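Local coordinates for probable ribosomal RNA small subunit methyltransferase (Thermus thermophilus, PDB 3DMG) that methylates the N2 amino group of a guanosine in 16S ribosomal RNA, using S-adenosyl-L-methionine as the methyl donor, at the S-adenosyl-L-homocysteine site. Coordinates in Å, arbitrary orientation; residue numbers count along the deposited sequence, not the author numbering.

The S-adenosyl-L-homocysteine site. Residues 8, 207, 216, 239, 241-243, 246-247, 261-264, 287-289, 305-307, 318, 322. With SAH (S-adenosyl-L-homocysteine), chain B.
Gly241 and Gly243 take positive phi angles (80° and 56°) in the glycine-rich loop that follows strand 236-240, the AdoMet-binding loop of a Rossmann-like methyltransferase, and Gly241 O accepts SAH N, the homocysteine amine, in its carbonyl plane at 2.8 Å. Glu262, ending strand 257-262, has CG anti to its backbone N and a chain bent at chi2, so its carboxylate straddles the ribose diol. Glu262 OE2 receives SAH O2', the 2'-hydroxyl, on its syn lone pair at 2.6 Å, whereas SAH O3', the 3'-hydroxyl, meets Glu262 OE1 from above the carboxylate plane at 2.7 Å. Backbone Gly243 N and Asp264 N take the two anti lone pairs, fixing the carboxylate's rotation. Adenine is read along its edge: Val289 N donates to SAH N1 at 2.9 Å, and Asp288 OD1 accepts SAH N6 on its anti lone pair, while Tyr8 OH uses the syn one and steadies this carboxylate. Asp263 CB covers one adenine face, 3.4 Å from the centroid of the six-membered SAH ring; Val318 CG1 packs against the purine, and Phe322 presents its CZ-CE1 edge nearly perpendicular to it. At the other end, Ser216 OG donates to SAH O of the carboxylate at 2.6 Å and itself accepts Asn305 ND2, nearly in the amide plane. The Phe207 ring lays a face against the sulfur, SAH SD, 3.3 Å from Phe207 CG. Asn305, Pro306 and Pro307 open the NPPF motif of N-methyltransferases. The pocket holds the product SAH; Asn305 and Phe308 also bind guanosine, so the sulfur probably sits next to where the substrate base receives the methyl group.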
ATOM      1  N   TYR A   8      -4.661 -15.311  -7.583  1.00 21.93           N
ATOM      2  CA  TYR A   8      -4.351 -14.031  -6.946  1.00 21.56           C
ATOM      3  C   TYR A   8      -2.992 -13.476  -7.442  1.00 20.99           C
ATOM      4  O   TYR A   8      -2.856 -12.272  -7.728  1.00 20.17           O
ATOM      5  CB  TYR A   8      -4.365 -14.099  -5.394  1.00 21.50           C
ATOM      6  CG  TYR A   8      -3.915 -12.758  -4.878  1.00 19.89           C
ATOM      7  CD1 TYR A   8      -4.792 -11.678  -4.840  1.00 19.55           C
ATOM      8  CD2 TYR A   8      -2.561 -12.515  -4.579  1.00 20.07           C
ATOM      9  CE1 TYR A   8      -4.371 -10.409  -4.472  1.00 19.47           C
ATOM     10  CE2 TYR A   8      -2.118 -11.252  -4.222  1.00 20.60           C
ATOM     11  CZ  TYR A   8      -3.013 -10.195  -4.163  1.00 20.55           C
ATOM     12  OH  TYR A   8      -2.580  -8.934  -3.840  1.00 20.23           O
ATOM     13  N   PHE A 207      -1.543   2.991   7.089  1.00 20.78           N
ATOM     14  CA  PHE A 207      -2.779   2.726   7.812  1.00 21.39           C
ATOM     15  C   PHE A 207      -2.622   3.210   9.252  1.00 20.83           C
ATOM     16  O   PHE A 207      -1.592   2.949   9.911  1.00 21.32           O
ATOM     17  CB  PHE A 207      -3.074   1.228   7.798  1.00 21.28           C
ATOM     18  CG  PHE A 207      -4.260   0.823   8.643  1.00 22.33           C
ATOM     19  CD1 PHE A 207      -5.557   0.996   8.171  1.00 22.90           C
ATOM     20  CD2 PHE A 207      -4.073   0.242   9.908  1.00 22.81           C
ATOM     21  CE1 PHE A 207      -6.661   0.611   8.953  1.00 21.83           C
ATOM     22  CE2 PHE A 207      -5.173  -0.153  10.674  1.00 22.18           C
ATOM     23  CZ  PHE A 207      -6.454   0.020  10.181  1.00 22.27           C
ATOM     24  N   SER A 216      -6.625  -3.534  15.758  1.00 21.50           N
ATOM     25  CA  SER A 216      -5.336  -4.175  16.003  1.00 21.81           C
ATOM     26  C   SER A 216      -5.114  -4.460  17.486  1.00 21.68           C
ATOM     27  O   SER A 216      -4.662  -5.556  17.858  1.00 20.89           O
ATOM     28  CB  SER A 216      -4.210  -3.307  15.453  1.00 21.61           C
ATOM     29  OG  SER A 216      -4.480  -2.981  14.096  1.00 23.55           O
ATOM     30  N   ASP A 239       2.783 -11.948   9.915  1.00 20.67           N
ATOM     31  CA  ASP A 239       1.865 -10.815  10.082  1.00 20.55           C
ATOM     32  C   ASP A 239       1.523 -10.380   8.669  1.00 20.72           C
ATOM     33  O   ASP A 239       2.379  -9.808   7.961  1.00 21.70           O
ATOM     34  CB  ASP A 239       2.551  -9.689  10.882  1.00 20.81           C
ATOM     35  CG  ASP A 239       1.679  -8.465  11.084  1.00 20.59           C
ATOM     36  OD1 ASP A 239       0.568  -8.405  10.552  1.00 21.55           O
ATOM     37  OD2 ASP A 239       2.137  -7.548  11.796  1.00 21.97           O
ATOM     38  N   GLY A 241       0.128  -8.070   6.069  1.00 20.40           N
ATOM     39  CA  GLY A 241      -0.211  -6.652   5.971  1.00 20.16           C
ATOM     40  C   GLY A 241       0.280  -5.942   7.216  1.00 19.91           C
ATOM     41  O   GLY A 241      -0.520  -5.373   7.961  1.00 20.87           O
ATOM     42  N   ALA A 242       1.595  -5.973   7.423  1.00 20.88           N
ATOM     43  CA  ALA A 242       2.184  -5.583   8.729  1.00 20.08           C
ATOM     44  C   ALA A 242       2.098  -4.088   9.029  1.00 20.82           C
ATOM     45  O   ALA A 242       2.156  -3.691  10.198  1.00 21.11           O
ATOM     46  CB  ALA A 242       3.649  -6.094   8.859  1.00 21.23           C
ATOM     47  N   GLY A 243       1.942  -3.247   8.003  1.00 20.66           N
ATOM     48  CA  GLY A 243       1.917  -1.808   8.249  1.00 20.89           C
ATOM     49  C   GLY A 243       3.167  -1.329   8.969  1.00 21.32           C
ATOM     50  O   GLY A 243       4.252  -1.881   8.756  1.00 21.07           O
ATOM     51  N   ALA A 246       1.962  -2.398  14.223  1.00 21.17           N
ATOM     52  CA  ALA A 246       1.115  -2.427  15.434  1.00 20.86           C
ATOM     53  C   ALA A 246       1.006  -3.851  15.994  1.00 20.99           C
ATOM     54  O   ALA A 246       0.960  -4.034  17.209  1.00 20.87           O
ATOM     55  CB  ALA A 246      -0.259  -1.845  15.144  1.00 22.29           C
ATOM     56  N   LEU A 247       0.956  -4.857  15.123  1.00 21.37           N
ATOM     57  CA  LEU A 247       0.955  -6.248  15.606  1.00 21.13           C
ATOM     58  C   LEU A 247       2.387  -6.796  15.702  1.00 21.50           C
ATOM     59  O   LEU A 247       2.711  -7.582  16.605  1.00 21.92           O
ATOM     60  CB  LEU A 247       0.127  -7.139  14.673  1.00 21.56           C
ATOM     61  CG  LEU A 247      -1.314  -6.721  14.391  1.00 21.31           C
ATOM     62  CD1 LEU A 247      -1.992  -7.734  13.486  1.00 22.34           C
ATOM     63  CD2 LEU A 247      -2.100  -6.584  15.683  1.00 21.65           C
ATOM     64  N   VAL A 261       4.808  -9.156   6.214  1.00 20.27           N
ATOM     65  CA  VAL A 261       4.739  -8.913   4.768  1.00 20.47           C
ATOM     66  C   VAL A 261       3.824  -7.720   4.530  1.00 20.20           C
ATOM     67  O   VAL A 261       2.774  -7.593   5.159  1.00 20.50           O
ATOM     68  CB  VAL A 261       4.300 -10.143   3.949  1.00 19.56           C
ATOM     69  CG1 VAL A 261       5.391 -11.207   3.969  1.00 20.77           C
ATOM     70  CG2 VAL A 261       2.920 -10.708   4.426  1.00 20.50           C
ATOM     71  N   GLU A 262       4.265  -6.830   3.654  1.00 19.54           N
ATOM     72  CA  GLU A 262       3.573  -5.559   3.416  1.00 20.24           C
ATOM     73  C   GLU A 262       3.823  -5.083   1.987  1.00 19.25           C
ATOM     74  O   GLU A 262       4.967  -5.017   1.550  1.00 19.64           O
ATOM     75  CB  GLU A 262       4.094  -4.550   4.438  1.00 20.06           C
ATOM     76  CG  GLU A 262       3.678  -3.097   4.211  1.00 20.99           C
ATOM     77  CD  GLU A 262       2.178  -2.935   4.204  1.00 21.02           C
ATOM     78  OE1 GLU A 262       1.519  -3.274   5.231  1.00 20.84           O
ATOM     79  OE2 GLU A 262       1.656  -2.441   3.177  1.00 22.12           O
ATOM     80  N   ASP A 263       2.753  -4.763   1.263  1.00 19.08           N
ATOM     81  CA  ASP A 263       2.862  -4.387  -0.138  1.00 19.23           C
ATOM     82  C   ASP A 263       3.343  -2.963  -0.338  1.00 19.54           C
ATOM     83  O   ASP A 263       3.866  -2.668  -1.407  1.00 19.45           O
ATOM     84  CB  ASP A 263       1.494  -4.579  -0.809  1.00 19.77           C
ATOM     85  CG  ASP A 263       1.540  -4.394  -2.314  1.00 19.65           C
ATOM     86  OD1 ASP A 263       2.229  -5.179  -2.980  1.00 19.58           O
ATOM     87  OD2 ASP A 263       0.862  -3.454  -2.825  1.00 20.49           O
ATOM     88  N   ASP A 264       3.166  -2.099   0.670  1.00 19.38           N
ATOM     89  CA  ASP A 264       3.482  -0.672   0.511  1.00 19.99           C
ATOM     90  C   ASP A 264       4.866  -0.358   1.057  1.00 19.48           C
ATOM     91  O   ASP A 264       5.107  -0.523   2.262  1.00 19.72           O
ATOM     92  CB  ASP A 264       2.416   0.178   1.231  1.00 20.93           C
ATOM     93  CG  ASP A 264       2.820   1.628   1.381  1.00 24.42           C
ATOM     94  OD1 ASP A 264       3.311   2.206   0.403  1.00 25.90           O
ATOM     95  OD2 ASP A 264       2.622   2.200   2.479  1.00 26.22           O
ATOM     96  N   SER A 287       6.359  -7.092   0.091  1.00 19.55           N
ATOM     97  CA  SER A 287       5.821  -8.303  -0.497  1.00 19.54           C
ATOM     98  C   SER A 287       4.353  -8.139  -0.832  1.00 19.67           C
ATOM     99  O   SER A 287       3.614  -7.538  -0.064  1.00 19.90           O
ATOM    100  CB  SER A 287       5.976  -9.424   0.536  1.00 20.25           C
ATOM    101  OG  SER A 287       5.549 -10.684   0.014  1.00 20.79           O
ATOM    102  N   ASP A 288       3.957  -8.683  -1.985  1.00 19.50           N
ATOM    103  CA  ASP A 288       2.534  -8.783  -2.326  1.00 19.58           C
ATOM    104  C   ASP A 288       2.022 -10.066  -1.698  1.00 19.45           C
ATOM    105  O   ASP A 288       2.311 -11.177  -2.188  1.00 19.82           O
ATOM    106  CB  ASP A 288       2.364  -8.847  -3.846  1.00 19.69           C
ATOM    107  CG  ASP A 288       0.915  -8.951  -4.277  1.00 19.55           C
ATOM    108  OD1 ASP A 288       0.011  -8.749  -3.441  1.00 20.85           O
ATOM    109  OD2 ASP A 288       0.694  -9.213  -5.469  1.00 19.31           O
ATOM    110  N   VAL A 289       1.298  -9.912  -0.598  1.00 19.80           N
ATOM    111  CA  VAL A 289       0.919 -11.061   0.253  1.00 19.60           C
ATOM    112  C   VAL A 289       2.185 -11.900   0.549  1.00 19.85           C
ATOM    113  O   VAL A 289       3.161 -11.353   1.095  1.00 20.77           O
ATOM    114  CB  VAL A 289      -0.306 -11.861  -0.299  1.00 19.60           C
ATOM    115  CG1 VAL A 289      -0.902 -12.746   0.792  1.00 20.34           C
ATOM    116  CG2 VAL A 289      -1.377 -10.898  -0.835  1.00 20.98           C
ATOM    117  N   ASN A 305      -4.793  -7.918  10.428  1.00 20.75           N
ATOM    118  CA  ASN A 305      -5.864  -6.926  10.348  1.00 21.16           C
ATOM    119  C   ASN A 305      -5.936  -6.562   8.851  1.00 21.69           C
ATOM    120  O   ASN A 305      -5.197  -5.682   8.400  1.00 21.99           O
ATOM    121  CB  ASN A 305      -5.531  -5.696  11.199  1.00 21.29           C
ATOM    122  CG  ASN A 305      -6.630  -4.681  11.180  1.00 21.39           C
ATOM    123  OD1 ASN A 305      -7.628  -4.876  10.504  1.00 22.95           O
ATOM    124  ND2 ASN A 305      -6.473  -3.595  11.939  1.00 24.14           N
ATOM    125  N   PRO A 306      -6.742  -7.296   8.064  1.00 21.97           N
ATOM    126  CA  PRO A 306      -6.661  -7.103   6.606  1.00 22.41           C
ATOM    127  C   PRO A 306      -7.158  -5.751   6.130  1.00 22.04           C
ATOM    128  O   PRO A 306      -7.953  -5.091   6.835  1.00 21.93           O
ATOM    129  CB  PRO A 306      -7.559  -8.218   6.040  1.00 21.48           C
ATOM    130  CG  PRO A 306      -7.696  -9.206   7.151  1.00 23.68           C
ATOM    131  CD  PRO A 306      -7.671  -8.387   8.416  1.00 22.00           C
ATOM    132  N   PRO A 307      -6.742  -5.344   4.930  1.00 22.13           N
ATOM    133  CA  PRO A 307      -7.280  -4.099   4.380  1.00 22.74           C
ATOM    134  C   PRO A 307      -8.785  -4.201   4.174  1.00 23.15           C
ATOM    135  O   PRO A 307      -9.319  -5.299   4.013  1.00 22.41           O
ATOM    136  CB  PRO A 307      -6.577  -3.989   3.026  1.00 23.57           C
ATOM    137  CG  PRO A 307      -6.110  -5.355   2.719  1.00 23.42           C
ATOM    138  CD  PRO A 307      -5.799  -6.004   4.009  1.00 22.70           C
ATOM    139  N   VAL A 318      -7.450  -8.792  -1.968  1.00 22.73           N
ATOM    140  CA  VAL A 318      -6.248  -8.972  -1.155  1.00 22.60           C
ATOM    141  C   VAL A 318      -6.578  -9.642   0.168  1.00 22.60           C
ATOM    142  O   VAL A 318      -5.897 -10.562   0.604  1.00 22.08           O
ATOM    143  CB  VAL A 318      -5.523  -7.627  -0.880  1.00 22.71           C
ATOM    144  CG1 VAL A 318      -4.414  -7.808   0.155  1.00 24.79           C
ATOM    145  CG2 VAL A 318      -4.946  -7.056  -2.178  1.00 24.25           C
ATOM    146  N   PHE A 322      -5.408 -13.117   1.821  1.00 21.71           N
ATOM    147  CA  PHE A 322      -4.776 -13.256   3.132  1.00 21.93           C
ATOM    148  C   PHE A 322      -5.290 -14.525   3.829  1.00 22.13           C
ATOM    149  O   PHE A 322      -4.523 -15.263   4.430  1.00 22.20           O
ATOM    150  CB  PHE A 322      -5.124 -12.063   4.024  1.00 21.83           C
ATOM    151  CG  PHE A 322      -4.255 -10.836   3.830  1.00 20.82           C
ATOM    152  CD1 PHE A 322      -3.387 -10.672   2.749  1.00 22.76           C
ATOM    153  CD2 PHE A 322      -4.321  -9.831   4.772  1.00 21.29           C
ATOM    154  CE1 PHE A 322      -2.618  -9.514   2.638  1.00 23.19           C
ATOM    155  CE2 PHE A 322      -3.568  -8.680   4.676  1.00 20.76           C
ATOM    156  CZ  PHE A 322      -2.700  -8.513   3.603  1.00 22.56           C
TER
HETATM  157  N   SAH B 388      -1.108  -4.699  10.598  1.00 16.32           N
HETATM  158  CA  SAH B 388      -1.187  -3.199  10.634  1.00 16.46           C
HETATM  159  CB  SAH B 388      -1.824  -2.623   9.363  1.00 16.79           C
HETATM  160  CG  SAH B 388      -3.191  -3.197   9.010  1.00 16.77           C
HETATM  161  SD  SAH B 388      -4.019  -2.320   7.656  1.00 16.95           S
HETATM  162  C   SAH B 388      -2.009  -2.751  11.832  1.00 16.93           C
HETATM  163  O   SAH B 388      -2.689  -3.625  12.383  1.00 18.01           O
HETATM  164  OXT SAH B 388      -1.985  -1.569  12.171  1.00 18.29           O
HETATM  165  C5' SAH B 388      -3.795  -3.504   6.285  1.00 14.83           C
HETATM  166  C4' SAH B 388      -2.376  -3.485   5.710  1.00 14.69           C
HETATM  167  O4' SAH B 388      -2.426  -4.402   4.618  1.00 14.32           O
HETATM  168  C3' SAH B 388      -1.867  -2.116   5.211  1.00 13.43           C
HETATM  169  O3' SAH B 388      -0.638  -1.786   5.835  1.00 14.39           O
HETATM  170  C2' SAH B 388      -1.749  -2.383   3.706  1.00 13.44           C
HETATM  171  O2' SAH B 388      -0.783  -1.587   3.057  1.00 15.16           O
HETATM  172  C1' SAH B 388      -1.509  -3.882   3.690  1.00 14.29           C
HETATM  173  N9  SAH B 388      -1.698  -4.456   2.367  1.00 13.13           N
HETATM  174  C8  SAH B 388      -2.595  -4.059   1.403  1.00 14.54           C
HETATM  175  N7  SAH B 388      -2.427  -4.871   0.328  1.00 14.40           N
HETATM  176  C5  SAH B 388      -1.451  -5.780   0.616  1.00 13.26           C
HETATM  177  C6  SAH B 388      -0.860  -6.804  -0.131  1.00 13.15           C
HETATM  178  N6  SAH B 388      -1.227  -7.065  -1.404  1.00 13.59           N
HETATM  179  N1  SAH B 388       0.129  -7.537   0.506  1.00 13.48           N
HETATM  180  C2  SAH B 388       0.559  -7.265   1.786  1.00 14.51           C
HETATM  181  N3  SAH B 388       0.016  -6.217   2.507  1.00 14.00           N
HETATM  182  C4  SAH B 388      -0.983  -5.510   1.909  1.00 13.73           C
HETATM  183  O   HOH W   1       1.206  -5.158  12.225  1.00 17.04           O
HETATM  184  O   HOH W   2       0.200   0.723   6.527  1.00 17.40           O
HETATM  185  O   HOH W   3       0.657  -0.822  12.100  1.00 17.62           O